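Lipolytic enzyme (Clostridium thermocellum, PDB 2VPT) removes acetyl groups from xylan, as the catalytic domain of a cellulosomal family 3 carbohydrate esterase belonging to the SGNH hydrolase clan. Local coordinates at residues L161-F166 with A188-K193; L123-Y128 with K154-V159; L89-N94 with T105-L110. All blocks are in the same frame, centred on the assembly; numbering follows the deposited sequence.

Contact 1: residues L161-F166 with A188-K193; sequences LSEIQF and ANIWYK
Ile190 pushes its CD1 methyl against the 3-10 turn that opens 161-166, lying 3.6 Å from Ile164 N and 3.7 Å from Leu161 O. Those two atoms are joined by the hydrogen bond that closes the turn, so the methyl rests on its backbone as well as on the side chain of Ile164, through its CB. Leu161 CG stands anti to the carbonyl carbon (chi1 -59°), and its two methyls part from there. CD2 meets Ile190 CG2 at 3.8 Å and also makes a CH-pi contact over a face of Trp191, 4.1 Å from the centroid of the five-membered ring and 19° off its normal. CD1 touches the indole at its nitrogen, Leu161 CD1 to Trp191 NE1 3.8 Å. In this alpha/beta/alpha fold of the SGNH hydrolases, the contact seats the loop after strand 156-159 on the long C-terminal helix 181-203. The Trp191 ring also stacks with Tyr27 and Phe88. Towards solvent the chemistry changes: Glu163 and Lys193, both extended beyond CG, reach toward each other tip to tip. Their salt bridge joins Glu163 OE2 to Lys193 NZ at 2.8 Å, with the ammonium on the syn side of the oxygen and 27° out of the carboxylate plane. The other carboxylate oxygen, Glu163 OE1, hydrogen-bonds Tyr194 OH, which gives the acid a second hold on the same helix.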
ATOM      1  N   LEU A 161       9.609 -20.526  -0.772  1.00 11.87           N
ATOM      2  CA  LEU A 161       8.245 -20.240  -0.349  1.00 12.17           C
ATOM      3  C   LEU A 161       7.234 -21.249  -0.886  1.00 13.19           C
ATOM      4  O   LEU A 161       6.165 -21.464  -0.294  1.00 13.65           O
ATOM      5  CB  LEU A 161       7.835 -18.811  -0.736  1.00 11.63           C
ATOM      6  CG  LEU A 161       8.701 -17.691  -0.146  1.00 11.08           C
ATOM      7  CD1 LEU A 161       8.179 -16.333  -0.554  1.00 11.45           C
ATOM      8  CD2 LEU A 161       8.785 -17.799   1.378  1.00 11.31           C
ATOM      9  N   SER A 162       7.567 -21.889  -2.012  1.00 13.81           N
ATOM     10  CA  SER A 162       6.685 -22.909  -2.582  1.00 14.31           C
ATOM     11  C   SER A 162       6.527 -24.168  -1.730  1.00 15.37           C
ATOM     12  O   SER A 162       5.639 -24.976  -2.022  1.00 17.25           O
ATOM     13  CB  SER A 162       7.156 -23.309  -3.978  1.00 14.43           C
ATOM     14  OG  SER A 162       8.460 -23.856  -3.948  1.00 14.18           O
ATOM     15  N   GLU A 163       7.346 -24.315  -0.686  1.00 15.70           N
ATOM     16  CA  GLU A 163       7.203 -25.444   0.248  1.00 16.98           C
ATOM     17  C   GLU A 163       6.059 -25.235   1.247  1.00 16.93           C
ATOM     18  O   GLU A 163       5.751 -26.135   2.051  1.00 17.79           O
ATOM     19  CB  GLU A 163       8.525 -25.727   0.967  1.00 16.70           C
ATOM     20  CG  GLU A 163       8.771 -24.900   2.229  1.00 17.26           C
ATOM     21  CD  GLU A 163      10.125 -25.146   2.845  1.00 17.75           C
ATOM     22  OE1 GLU A 163      11.054 -25.587   2.137  1.00 18.98           O
ATOM     23  OE2 GLU A 163      10.267 -24.877   4.055  1.00 19.90           O
ATOM     24  N   ILE A 164       5.428 -24.063   1.210  1.00 17.09           N
ATOM     25  CA  ILE A 164       4.218 -23.792   1.975  1.00 17.07           C
ATOM     26  C   ILE A 164       3.244 -24.968   1.912  1.00 18.30           C
ATOM     27  O   ILE A 164       3.025 -25.547   0.847  1.00 17.98           O
ATOM     28  CB  ILE A 164       3.535 -22.463   1.494  1.00 16.77           C
ATOM     29  CG1 ILE A 164       2.363 -22.086   2.404  1.00 17.18           C
ATOM     30  CG2 ILE A 164       3.097 -22.583   0.025  1.00 17.30           C
ATOM     31  CD1 ILE A 164       1.870 -20.654   2.185  1.00 17.28           C
ATOM     32  N   GLN A 165       2.700 -25.320   3.076  1.00 19.39           N
ATOM     33  CA  GLN A 165       1.601 -26.274   3.176  1.00 20.87           C
ATOM     34  C   GLN A 165       0.342 -25.546   2.733  1.00 20.94           C
ATOM     35  O   GLN A 165      -0.393 -24.992   3.546  1.00 21.35           O
ATOM     36  CB  GLN A 165       1.475 -26.782   4.627  1.00 21.51           C
ATOM     37  CG  GLN A 165       0.223 -27.620   4.947  1.00 24.10           C
ATOM     38  CD  GLN A 165      -0.923 -26.827   5.610  1.00 25.35           C
ATOM     39  OE1 GLN A 165      -2.098 -27.068   5.324  1.00 27.94           O
ATOM     40  NE2 GLN A 165      -0.580 -25.897   6.502  1.00 25.43           N
ATOM     41  N   PHE A 166       0.109 -25.531   1.431  1.00 21.45           N
ATOM     42  CA  PHE A 166      -0.872 -24.633   0.844  1.00 21.70           C
ATOM     43  C   PHE A 166      -2.297 -25.148   0.961  1.00 22.41           C
ATOM     44  O   PHE A 166      -2.590 -26.276   0.580  1.00 22.95           O
ATOM     45  CB  PHE A 166      -0.530 -24.371  -0.625  1.00 22.05           C
ATOM     46  CG  PHE A 166      -1.413 -23.349  -1.274  1.00 21.99           C
ATOM     47  CD1 PHE A 166      -1.311 -22.011  -0.925  1.00 22.36           C
ATOM     48  CD2 PHE A 166      -2.354 -23.724  -2.227  1.00 23.26           C
ATOM     49  CE1 PHE A 166      -2.133 -21.060  -1.516  1.00 22.94           C
ATOM     50  CE2 PHE A 166      -3.182 -22.782  -2.821  1.00 23.30           C
ATOM     51  CZ  PHE A 166      -3.068 -21.445  -2.466  1.00 22.54           C
ATOM     52  N   ALA A 188       5.949 -15.879   6.092  1.00 11.10           N
ATOM     53  CA  ALA A 188       6.909 -15.330   7.044  1.00 10.95           C
ATOM     54  C   ALA A 188       7.727 -16.424   7.736  1.00 11.57           C
ATOM     55  O   ALA A 188       8.928 -16.282   7.936  1.00 11.55           O
ATOM     56  CB  ALA A 188       6.194 -14.496   8.092  1.00 11.94           C
ATOM     57  N   ASN A 189       7.054 -17.509   8.100  1.00 12.73           N
ATOM     58  CA  ASN A 189       7.758 -18.620   8.752  1.00 13.55           C
ATOM     59  C   ASN A 189       8.788 -19.290   7.866  1.00 13.42           C
ATOM     60  O   ASN A 189       9.835 -19.714   8.348  1.00 13.75           O
ATOM     61  CB  ASN A 189       6.767 -19.586   9.389  1.00 14.67           C
ATOM     62  CG  ASN A 189       6.307 -19.069  10.760  1.00 17.39           C
ATOM     63  OD1 ASN A 189       5.342 -18.340  10.866  1.00 22.12           O
ATOM     64  ND2 ASN A 189       7.068 -19.394  11.796  1.00 22.32           N
ATOM     65  N   ILE A 190       8.528 -19.321   6.555  1.00 12.81           N
ATOM     66  CA  ILE A 190       9.484 -19.895   5.614  1.00 12.95           C
ATOM     67  C   ILE A 190      10.660 -18.931   5.398  1.00 12.12           C
ATOM     68  O   ILE A 190      11.810 -19.346   5.388  1.00 13.00           O
ATOM     69  CB  ILE A 190       8.811 -20.298   4.296  1.00 12.72           C
ATOM     70  CG1 ILE A 190       7.704 -21.336   4.540  1.00 13.79           C
ATOM     71  CG2 ILE A 190       9.851 -20.838   3.305  1.00 13.93           C
ATOM     72  CD1 ILE A 190       6.760 -21.529   3.378  1.00 15.15           C
ATOM     73  N   TRP A 191      10.399 -17.628   5.249  1.00 11.38           N
ATOM     74  CA  TRP A 191      11.506 -16.687   5.237  1.00 11.52           C
ATOM     75  C   TRP A 191      12.390 -16.878   6.473  1.00 11.94           C
ATOM     76  O   TRP A 191      13.615 -16.871   6.370  1.00 12.79           O
ATOM     77  CB  TRP A 191      11.025 -15.231   5.234  1.00 10.87           C
ATOM     78  CG  TRP A 191      10.515 -14.697   3.903  1.00 10.04           C
ATOM     79  CD1 TRP A 191       9.220 -14.544   3.549  1.00 10.68           C
ATOM     80  CD2 TRP A 191      11.296 -14.235   2.783  1.00 10.59           C
ATOM     81  NE1 TRP A 191       9.130 -14.012   2.276  1.00 10.11           N
ATOM     82  CE2 TRP A 191      10.393 -13.810   1.796  1.00  9.63           C
ATOM     83  CE3 TRP A 191      12.665 -14.131   2.526  1.00 10.38           C
ATOM     84  CZ2 TRP A 191      10.819 -13.302   0.557  1.00 10.76           C
ATOM     85  CZ3 TRP A 191      13.087 -13.632   1.303  1.00 11.16           C
ATOM     86  CH2 TRP A 191      12.167 -13.214   0.343  1.00 10.09           C
ATOM     87  N   TYR A 192      11.768 -16.985   7.652  1.00 12.42           N
ATOM     88  CA  TYR A 192      12.531 -17.171   8.877  1.00 12.92           C
ATOM     89  C   TYR A 192      13.420 -18.412   8.774  1.00 13.21           C
ATOM     90  O   TYR A 192      14.613 -18.343   9.022  1.00 13.87           O
ATOM     91  CB  TYR A 192      11.594 -17.242  10.082  1.00 13.86           C
ATOM     92  CG  TYR A 192      12.319 -17.407  11.406  1.00 14.61           C
ATOM     93  CD1 TYR A 192      12.676 -16.302  12.164  1.00 14.60           C
ATOM     94  CD2 TYR A 192      12.660 -18.666  11.877  1.00 15.68           C
ATOM     95  CE1 TYR A 192      13.335 -16.448  13.368  1.00 15.75           C
ATOM     96  CE2 TYR A 192      13.307 -18.821  13.083  1.00 16.80           C
ATOM     97  CZ  TYR A 192      13.658 -17.713  13.810  1.00 16.25           C
ATOM     98  OH  TYR A 192      14.311 -17.872  15.021  1.00 18.37           O
ATOM     99  N   LYS A 193      12.814 -19.528   8.407  1.00 13.50           N
ATOM    100  CA  LYS A 193      13.551 -20.795   8.254  1.00 14.37           C
ATOM    101  C   LYS A 193      14.825 -20.640   7.429  1.00 14.63           C
ATOM    102  O   LYS A 193      15.901 -21.112   7.803  1.00 15.61           O
ATOM    103  CB  LYS A 193      12.627 -21.849   7.652  1.00 14.82           C
ATOM    104  CG  LYS A 193      13.310 -23.161   7.252  1.00 15.81           C
ATOM    105  CD  LYS A 193      12.304 -24.140   6.696  1.00 16.18           C
ATOM    106  CE  LYS A 193      13.009 -25.362   6.125  1.00 18.55           C
ATOM    107  NZ  LYS A 193      12.068 -26.328   5.552  1.00 21.29           N
TER

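Contact 2: residues L123-Y128 with K154-V159; sequences LFVADY and KKVYFV
Leu123 and Val156 start a parallel ladder that runs through Phe124 with Tyr157 and Val125 with Phe158 to Ala126 with Val159. Five backbone hydrogen bonds tie it together, from Leu123 N to Lys155 O at 3.0 Å down to the longer Asp127 N to Val159 O at 3.3 Å. CA-H...O contacts fill in between them; the shortest, Val156 CA to Leu123 O, is 3.1 Å. On one face Leu123 and Val156 run alongside one another in the same direction, Leu123 CD2 against Val156 CG2, which also meets Val125 CG2 at 3.8 Å. On the other, Phe124 crosses Tyr157: Phe124 CD1 comes within 3.7 Å of Tyr157 CB, and the ring planes are inclined by 37°. That same CD1 packs on Val159 CG2, so Phe124 touches two residues on the same face of the neighbouring strand. Past the ladder, Asp127 brings OD2 to the edge of the Phe158 ring, 3.6 Å from CZ, with carboxylate and ring planes 77° apart. Phe158 CG lies anti to its backbone N (chi1 178°), and the ring attached there also brings CD1 close to Val125 O. The buried Asp127 carboxylate is held from outside the pair by Ser162, whose OG hydrogen-bonds OD2. Outward from this shell, helices 104-117 and 142-151 pack on the Leu123 and Val125 face, and helix 181-203 on the Phe124 and Tyr157 face. Strand 86-90 flanks strand 122-126 on its other edge. The chain between the paired strands passes through helix 142-151, a beta-alpha-beta crossover within the three-layer alpha/beta/alpha sandwich of SGNH hydrolases.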
ATOM      1  N   LEU A 123      21.966 -11.512  -0.421  1.00 12.33           N
ATOM      2  CA  LEU A 123      20.733 -11.550  -1.211  1.00 11.60           C
ATOM      3  C   LEU A 123      19.996 -12.866  -1.032  1.00 11.74           C
ATOM      4  O   LEU A 123      20.576 -13.943  -1.139  1.00 12.75           O
ATOM      5  CB  LEU A 123      21.063 -11.333  -2.697  1.00 12.17           C
ATOM      6  CG  LEU A 123      19.898 -11.356  -3.695  1.00 11.94           C
ATOM      7  CD1 LEU A 123      18.889 -10.224  -3.473  1.00 12.03           C
ATOM      8  CD2 LEU A 123      20.419 -11.292  -5.142  1.00 13.37           C
ATOM      9  N   PHE A 124      18.710 -12.767  -0.733  1.00 10.85           N
ATOM     10  CA  PHE A 124      17.792 -13.894  -0.704  1.00 10.89           C
ATOM     11  C   PHE A 124      16.814 -13.743  -1.848  1.00 10.49           C
ATOM     12  O   PHE A 124      16.284 -12.659  -2.072  1.00 11.31           O
ATOM     13  CB  PHE A 124      17.040 -13.936   0.628  1.00 11.36           C
ATOM     14  CG  PHE A 124      17.915 -14.268   1.796  1.00 11.53           C
ATOM     15  CD1 PHE A 124      18.164 -15.577   2.114  1.00 11.87           C
ATOM     16  CD2 PHE A 124      18.531 -13.280   2.544  1.00 11.46           C
ATOM     17  CE1 PHE A 124      18.976 -15.913   3.174  1.00 12.16           C
ATOM     18  CE2 PHE A 124      19.359 -13.615   3.612  1.00 12.08           C
ATOM     19  CZ  PHE A 124      19.571 -14.936   3.921  1.00 12.82           C
ATOM     20  N   VAL A 125      16.595 -14.838  -2.571  1.00 10.47           N
ATOM     21  CA  VAL A 125      15.694 -14.874  -3.720  1.00 10.80           C
ATOM     22  C   VAL A 125      14.633 -15.929  -3.465  1.00 10.76           C
ATOM     23  O   VAL A 125      14.969 -17.099  -3.252  1.00 11.03           O
ATOM     24  CB  VAL A 125      16.455 -15.186  -5.016  1.00 10.72           C
ATOM     25  CG1 VAL A 125      15.474 -15.267  -6.195  1.00 12.34           C
ATOM     26  CG2 VAL A 125      17.528 -14.108  -5.266  1.00 11.71           C
ATOM     27  N   ALA A 126      13.365 -15.522  -3.507  1.00 10.22           N
ATOM     28  CA  ALA A 126      12.229 -16.403  -3.251  1.00 10.31           C
ATOM     29  C   ALA A 126      11.502 -16.860  -4.513  1.00 10.28           C
ATOM     30  O   ALA A 126      11.420 -16.122  -5.498  1.00 11.22           O
ATOM     31  CB  ALA A 126      11.232 -15.707  -2.339  1.00 10.48           C
ATOM     32  N   ASP A 127      10.961 -18.075  -4.467  1.00 10.23           N
ATOM     33  CA  ASP A 127       9.895 -18.464  -5.387  1.00 10.75           C
ATOM     34  C   ASP A 127       8.512 -18.161  -4.780  1.00 10.83           C
ATOM     35  O   ASP A 127       8.436 -17.508  -3.728  1.00 11.44           O
ATOM     36  CB  ASP A 127      10.073 -19.907  -5.897  1.00 11.20           C
ATOM     37  CG  ASP A 127       9.791 -20.971  -4.870  1.00 12.67           C
ATOM     38  OD1 ASP A 127       9.536 -20.653  -3.694  1.00 12.71           O
ATOM     39  OD2 ASP A 127       9.819 -22.164  -5.271  1.00 14.34           O
ATOM     40  N   TYR A 128       7.434 -18.573  -5.440  1.00 11.13           N
ATOM     41  CA  TYR A 128       6.073 -18.236  -5.040  1.00 11.39           C
ATOM     42  C   TYR A 128       5.324 -19.415  -4.442  1.00 11.90           C
ATOM     43  O   TYR A 128       5.567 -20.576  -4.766  1.00 12.42           O
ATOM     44  CB  TYR A 128       5.282 -17.706  -6.253  1.00 11.32           C
ATOM     45  CG  TYR A 128       5.700 -16.332  -6.705  1.00 10.80           C
ATOM     46  CD1 TYR A 128       4.923 -15.235  -6.420  1.00 11.16           C
ATOM     47  CD2 TYR A 128       6.876 -16.129  -7.436  1.00 10.41           C
ATOM     48  CE1 TYR A 128       5.293 -13.963  -6.844  1.00 10.33           C
ATOM     49  CE2 TYR A 128       7.250 -14.867  -7.845  1.00 10.65           C
ATOM     50  CZ  TYR A 128       6.461 -13.782  -7.531  1.00 10.01           C
ATOM     51  OH  TYR A 128       6.836 -12.518  -7.964  1.00 11.20           O
ATOM     52  N   LYS A 154      28.955 -16.099  -4.980  1.00 22.73           N
ATOM     53  CA  LYS A 154      28.039 -15.016  -4.587  1.00 21.70           C
ATOM     54  C   LYS A 154      27.226 -15.381  -3.358  1.00 20.28           C
ATOM     55  O   LYS A 154      26.768 -16.515  -3.208  1.00 19.54           O
ATOM     56  CB  LYS A 154      27.088 -14.660  -5.735  1.00 21.82           C
ATOM     57  CG  LYS A 154      27.755 -13.933  -6.902  1.00 24.27           C
ATOM     58  CD  LYS A 154      28.223 -12.537  -6.495  1.00 26.41           C
ATOM     59  CE  LYS A 154      28.424 -11.600  -7.682  1.00 27.81           C
ATOM     60  NZ  LYS A 154      29.690 -11.859  -8.426  1.00 30.06           N
ATOM     61  N   LYS A 155      27.040 -14.391  -2.489  1.00 19.23           N
ATOM     62  CA  LYS A 155      26.235 -14.552  -1.290  1.00 18.78           C
ATOM     63  C   LYS A 155      24.741 -14.401  -1.631  1.00 17.46           C
ATOM     64  O   LYS A 155      24.092 -13.427  -1.236  1.00 16.06           O
ATOM     65  CB  LYS A 155      26.691 -13.550  -0.215  1.00 19.03           C
ATOM     66  CG  LYS A 155      28.119 -13.822   0.282  1.00 20.65           C
ATOM     67  CD  LYS A 155      28.611 -12.771   1.257  1.00 21.96           C
ATOM     68  CE  LYS A 155      29.927 -13.192   1.883  1.00 25.20           C
ATOM     69  NZ  LYS A 155      30.497 -12.131   2.748  1.00 27.40           N
ATOM     70  N   VAL A 156      24.220 -15.379  -2.370  1.00 16.04           N
ATOM     71  CA  VAL A 156      22.807 -15.443  -2.764  1.00 15.29           C
ATOM     72  C   VAL A 156      22.228 -16.791  -2.344  1.00 15.12           C
ATOM     73  O   VAL A 156      22.871 -17.842  -2.508  1.00 15.80           O
ATOM     74  CB  VAL A 156      22.612 -15.170  -4.281  1.00 15.73           C
ATOM     75  CG1 VAL A 156      23.365 -16.205  -5.139  1.00 16.80           C
ATOM     76  CG2 VAL A 156      21.131 -15.117  -4.650  1.00 15.48           C
ATOM     77  N   TYR A 157      21.019 -16.766  -1.791  1.00 13.52           N
ATOM     78  CA  TYR A 157      20.412 -17.919  -1.151  1.00 13.46           C
ATOM     79  C   TYR A 157      18.961 -18.016  -1.565  1.00 12.76           C
ATOM     80  O   TYR A 157      18.279 -16.998  -1.671  1.00 13.38           O
ATOM     81  CB  TYR A 157      20.515 -17.772   0.382  1.00 14.80           C
ATOM     82  CG  TYR A 157      21.939 -17.552   0.828  1.00 16.19           C
ATOM     83  CD1 TYR A 157      22.798 -18.633   1.011  1.00 18.16           C
ATOM     84  CD2 TYR A 157      22.447 -16.273   1.013  1.00 17.77           C
ATOM     85  CE1 TYR A 157      24.117 -18.439   1.394  1.00 19.32           C
ATOM     86  CE2 TYR A 157      23.772 -16.063   1.396  1.00 18.63           C
ATOM     87  CZ  TYR A 157      24.600 -17.155   1.574  1.00 19.31           C
ATOM     88  OH  TYR A 157      25.920 -16.967   1.952  1.00 21.35           O
ATOM     89  N   PHE A 158      18.494 -19.233  -1.798  1.00 12.72           N
ATOM     90  CA  PHE A 158      17.141 -19.511  -2.240  1.00 13.12           C
ATOM     91  C   PHE A 158      16.210 -19.669  -1.049  1.00 12.80           C
ATOM     92  O   PHE A 158      16.522 -20.347  -0.074  1.00 14.02           O
ATOM     93  CB  PHE A 158      17.140 -20.796  -3.094  1.00 13.66           C
ATOM     94  CG  PHE A 158      15.785 -21.231  -3.575  1.00 13.87           C
ATOM     95  CD1 PHE A 158      14.957 -20.377  -4.293  1.00 13.71           C
ATOM     96  CD2 PHE A 158      15.348 -22.516  -3.344  1.00 14.99           C
ATOM     97  CE1 PHE A 158      13.723 -20.810  -4.733  1.00 14.22           C
ATOM     98  CE2 PHE A 158      14.125 -22.949  -3.790  1.00 14.08           C
ATOM     99  CZ  PHE A 158      13.305 -22.092  -4.484  1.00 14.36           C
ATOM    100  N   VAL A 159      15.047 -19.043  -1.134  1.00 11.79           N
ATOM    101  CA  VAL A 159      13.999 -19.163  -0.136  1.00 12.11           C
ATOM    102  C   VAL A 159      12.815 -19.852  -0.795  1.00 12.17           C
ATOM    103  O   VAL A 159      12.139 -19.285  -1.663  1.00 11.42           O
ATOM    104  CB  VAL A 159      13.602 -17.788   0.425  1.00 12.18           C
ATOM    105  CG1 VAL A 159      12.448 -17.934   1.427  1.00 12.42           C
ATOM    106  CG2 VAL A 159      14.830 -17.097   1.047  1.00 12.88           C
TER

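Contact 3: residues L89-N94 with T105-L110; sequences LWIGGN and TGLSNL
Leu89 and Leu110 meet tip to tip, CD2 to CD2 at 4.0 Å, where helix 104-117 lies against strand 86-90 and the residues that follow it. This helix lies in the crossover connection of a beta-alpha-beta unit in the SGNH alpha/beta/alpha sandwich, leading from strand 86-90 to its parallel neighbour 122-126. Both leucines carry CG anti to the backbone N, with chi1 -179° in Leu89 and 175° in Leu110, and each reaches out to the other from its own backbone. The backbones stay well apart: the nearest alpha carbons, Leu89 CA and Leu110 CA, are 9.9 Å from each other, and the meeting is made wholly by terminal methyls. Leu107, one turn earlier on the helix, brings CD1 to the same place and lies 4.2 Å from Leu89 CD2. All the residues that touch here are buried, and the interaction is purely apolar. Helix 68-82 closes one flank, with Ile68 on Leu107 and Ile91 and with Ile71 on Leu110 and Ile91. On the strand's opposite face, Trp90 points away from helix 104-117 and packs on Ala126 and Tyr128. Beyond Ile91 the chain enters Gly92, Gly93 and Asn94, the start of the GxND block of SGNH hydrolases, whose asparagine in relatives helps form the oxyanion hole; the apolar contact thus lies just before what is probably part of the active site. Ile91 crosses Leu110 at about a right angle and passes Leu107 running the other way, its CG2 methyl lying 4.0 Å from Leu107 CD1 and 4.1 Å from Leu110 CD2.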
ATOM      1  N   LEU A  89      14.490 -10.535  -2.095  1.00  9.47           N
ATOM      2  CA  LEU A  89      13.948 -10.320  -3.438  1.00  9.36           C
ATOM      3  C   LEU A  89      12.891 -11.375  -3.761  1.00  9.27           C
ATOM      4  O   LEU A  89      13.137 -12.572  -3.667  1.00 10.35           O
ATOM      5  CB  LEU A  89      15.094 -10.362  -4.459  1.00  9.36           C
ATOM      6  CG  LEU A  89      14.701 -10.126  -5.915  1.00  9.41           C
ATOM      7  CD1 LEU A  89      14.164  -8.716  -6.108  1.00 10.16           C
ATOM      8  CD2 LEU A  89      15.869 -10.379  -6.841  1.00 10.91           C
ATOM      9  N   TRP A  90      11.716 -10.924  -4.163  1.00  8.51           N
ATOM     10  CA  TRP A  90      10.610 -11.808  -4.484  1.00  8.76           C
ATOM     11  C   TRP A  90       9.899 -11.201  -5.681  1.00  8.72           C
ATOM     12  O   TRP A  90       9.077 -10.286  -5.541  1.00  8.88           O
ATOM     13  CB  TRP A  90       9.687 -11.967  -3.262  1.00  9.27           C
ATOM     14  CG  TRP A  90       8.598 -12.970  -3.439  1.00  9.37           C
ATOM     15  CD1 TRP A  90       8.457 -13.866  -4.459  1.00  9.91           C
ATOM     16  CD2 TRP A  90       7.485 -13.188  -2.567  1.00  9.25           C
ATOM     17  NE1 TRP A  90       7.321 -14.607  -4.286  1.00 10.80           N
ATOM     18  CE2 TRP A  90       6.715 -14.227  -3.115  1.00  9.29           C
ATOM     19  CE3 TRP A  90       7.068 -12.610  -1.368  1.00 10.13           C
ATOM     20  CZ2 TRP A  90       5.558 -14.686  -2.512  1.00 10.44           C
ATOM     21  CZ3 TRP A  90       5.919 -13.085  -0.771  1.00 11.35           C
ATOM     22  CH2 TRP A  90       5.182 -14.105  -1.339  1.00 10.35           C
ATOM     23  N   ILE A  91      10.227 -11.706  -6.876  1.00  8.99           N
ATOM     24  CA  ILE A  91       9.829 -11.017  -8.103  1.00  9.47           C
ATOM     25  C   ILE A  91       9.749 -11.972  -9.286  1.00  9.62           C
ATOM     26  O   ILE A  91      10.383 -13.033  -9.295  1.00 10.26           O
ATOM     27  CB  ILE A  91      10.834  -9.876  -8.378  1.00  9.70           C
ATOM     28  CG1 ILE A  91      10.273  -8.789  -9.303  1.00  9.34           C
ATOM     29  CG2 ILE A  91      12.159 -10.414  -8.871  1.00 10.79           C
ATOM     30  CD1 ILE A  91       9.135  -7.971  -8.712  1.00  9.99           C
ATOM     31  N   GLY A  92       8.926 -11.601 -10.267  1.00  9.69           N
ATOM     32  CA  GLY A  92       8.852 -12.298 -11.560  1.00 10.50           C
ATOM     33  C   GLY A  92       7.514 -12.906 -11.875  1.00 11.03           C
ATOM     34  O   GLY A  92       7.264 -13.297 -13.014  1.00 11.73           O
ATOM     35  N   GLY A  93       6.622 -12.975 -10.899  1.00 10.92           N
ATOM     36  CA  GLY A  93       5.301 -13.493 -11.137  1.00 11.69           C
ATOM     37  C   GLY A  93       4.552 -12.659 -12.161  1.00 12.41           C
ATOM     38  O   GLY A  93       3.799 -13.197 -12.973  1.00 13.49           O
ATOM     39  N   ASN A  94       4.740 -11.345 -12.119  1.00 12.32           N
ATOM     40  CA  ASN A  94       4.041 -10.484 -13.051  1.00 11.98           C
ATOM     41  C   ASN A  94       4.628 -10.611 -14.455  1.00 12.03           C
ATOM     42  O   ASN A  94       3.888 -10.463 -15.438  1.00 12.89           O
ATOM     43  CB  ASN A  94       4.011  -9.023 -12.604  1.00 12.13           C
ATOM     44  CG  ASN A  94       3.120  -8.803 -11.414  1.00 13.58           C
ATOM     45  OD1 ASN A  94       3.496  -8.106 -10.463  1.00 17.24           O
ATOM     46  ND2 ASN A  94       1.955  -9.396 -11.438  1.00 14.11           N
ATOM     47  N   THR A 105      16.034 -15.177 -17.639  1.00 16.96           N
ATOM     48  CA  THR A 105      17.174 -14.330 -17.939  1.00 17.14           C
ATOM     49  C   THR A 105      17.124 -12.990 -17.194  1.00 16.29           C
ATOM     50  O   THR A 105      18.148 -12.498 -16.699  1.00 16.21           O
ATOM     51  CB  THR A 105      17.315 -14.083 -19.470  1.00 18.30           C
ATOM     52  OG1 THR A 105      17.590 -15.328 -20.121  1.00 20.78           O
ATOM     53  CG2 THR A 105      18.433 -13.121 -19.745  1.00 20.30           C
ATOM     54  N   GLY A 106      15.934 -12.409 -17.103  1.00 15.83           N
ATOM     55  CA  GLY A 106      15.756 -11.164 -16.372  1.00 15.21           C
ATOM     56  C   GLY A 106      16.105 -11.306 -14.897  1.00 14.10           C
ATOM     57  O   GLY A 106      16.780 -10.443 -14.343  1.00 13.69           O
ATOM     58  N   LEU A 107      15.677 -12.406 -14.285  1.00 13.21           N
ATOM     59  CA  LEU A 107      15.991 -12.653 -12.868  1.00 13.05           C
ATOM     60  C   LEU A 107      17.503 -12.803 -12.669  1.00 14.13           C
ATOM     61  O   LEU A 107      18.084 -12.210 -11.766  1.00 13.53           O
ATOM     62  CB  LEU A 107      15.244 -13.875 -12.353  1.00 12.59           C
ATOM     63  CG  LEU A 107      15.479 -14.186 -10.870  1.00 12.30           C
ATOM     64  CD1 LEU A 107      14.962 -13.033  -9.985  1.00 14.10           C
ATOM     65  CD2 LEU A 107      14.833 -15.520 -10.516  1.00 13.70           C
ATOM     66  N   SER A 108      18.135 -13.595 -13.535  1.00 14.53           N
ATOM     67  CA  SER A 108      19.571 -13.821 -13.460  1.00 15.64           C
ATOM     68  C   SER A 108      20.317 -12.504 -13.567  1.00 15.14           C
ATOM     69  O   SER A 108      21.233 -12.226 -12.801  1.00 15.58           O
ATOM     70  CB  SER A 108      20.008 -14.757 -14.598  1.00 16.08           C
ATOM     71  OG  SER A 108      21.397 -15.058 -14.500  1.00 20.38           O
ATOM     72  N   ASN A 109      19.919 -11.684 -14.538  1.00 15.40           N
ATOM     73  CA  ASN A 109      20.556 -10.393 -14.743  1.00 15.80           C
ATOM     74  C   ASN A 109      20.322  -9.424 -13.583  1.00 15.53           C
ATOM     75  O   ASN A 109      21.199  -8.644 -13.239  1.00 16.33           O
ATOM     76  CB  ASN A 109      20.096  -9.753 -16.065  1.00 16.70           C
ATOM     77  CG  ASN A 109      20.590 -10.501 -17.276  1.00 19.38           C
ATOM     78  OD1 ASN A 109      21.522 -11.313 -17.189  1.00 22.39           O
ATOM     79  ND2 ASN A 109      19.952 -10.255 -18.411  1.00 21.69           N
ATOM     80  N   LEU A 110      19.120  -9.462 -13.008  1.00 14.69           N
ATOM     81  CA  LEU A 110      18.817  -8.618 -11.856  1.00 14.10           C
ATOM     82  C   LEU A 110      19.671  -8.984 -10.641  1.00 14.09           C
ATOM     83  O   LEU A 110      20.151  -8.101  -9.952  1.00 14.55           O
ATOM     84  CB  LEU A 110      17.319  -8.697 -11.537  1.00 13.47           C
ATOM     85  CG  LEU A 110      16.862  -7.954 -10.271  1.00 12.75           C
ATOM     86  CD1 LEU A 110      17.241  -6.478 -10.330  1.00 14.06           C
ATOM     87  CD2 LEU A 110      15.359  -8.109 -10.129  1.00 13.39           C
TER

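How the contacts relate
Contacts 2 and 3 are buried in the core and share a sheet: strands 86-90 and 122-126 are neighbours, joined by backbone hydrogen bonds between Leu89 and both Phe124 and Ala126. Contact 2 is strand against strand and rests on main-chain hydrogen bonding; contact 3 is strand and following loop against helix and relies on methyl packing alone. Contact 1 sits on the side of the sheet away from helix 104-117, partly buried, combining an apolar inner part with a charged outer pair. It still touches both others: Leu161 CD1 packs on Ala126 of contact 2 and on Trp90 of 89-94. Trp191 of helix 181-203 meets Phe124 and Ala126, while helix 104-117 packs on Leu123 from the other face.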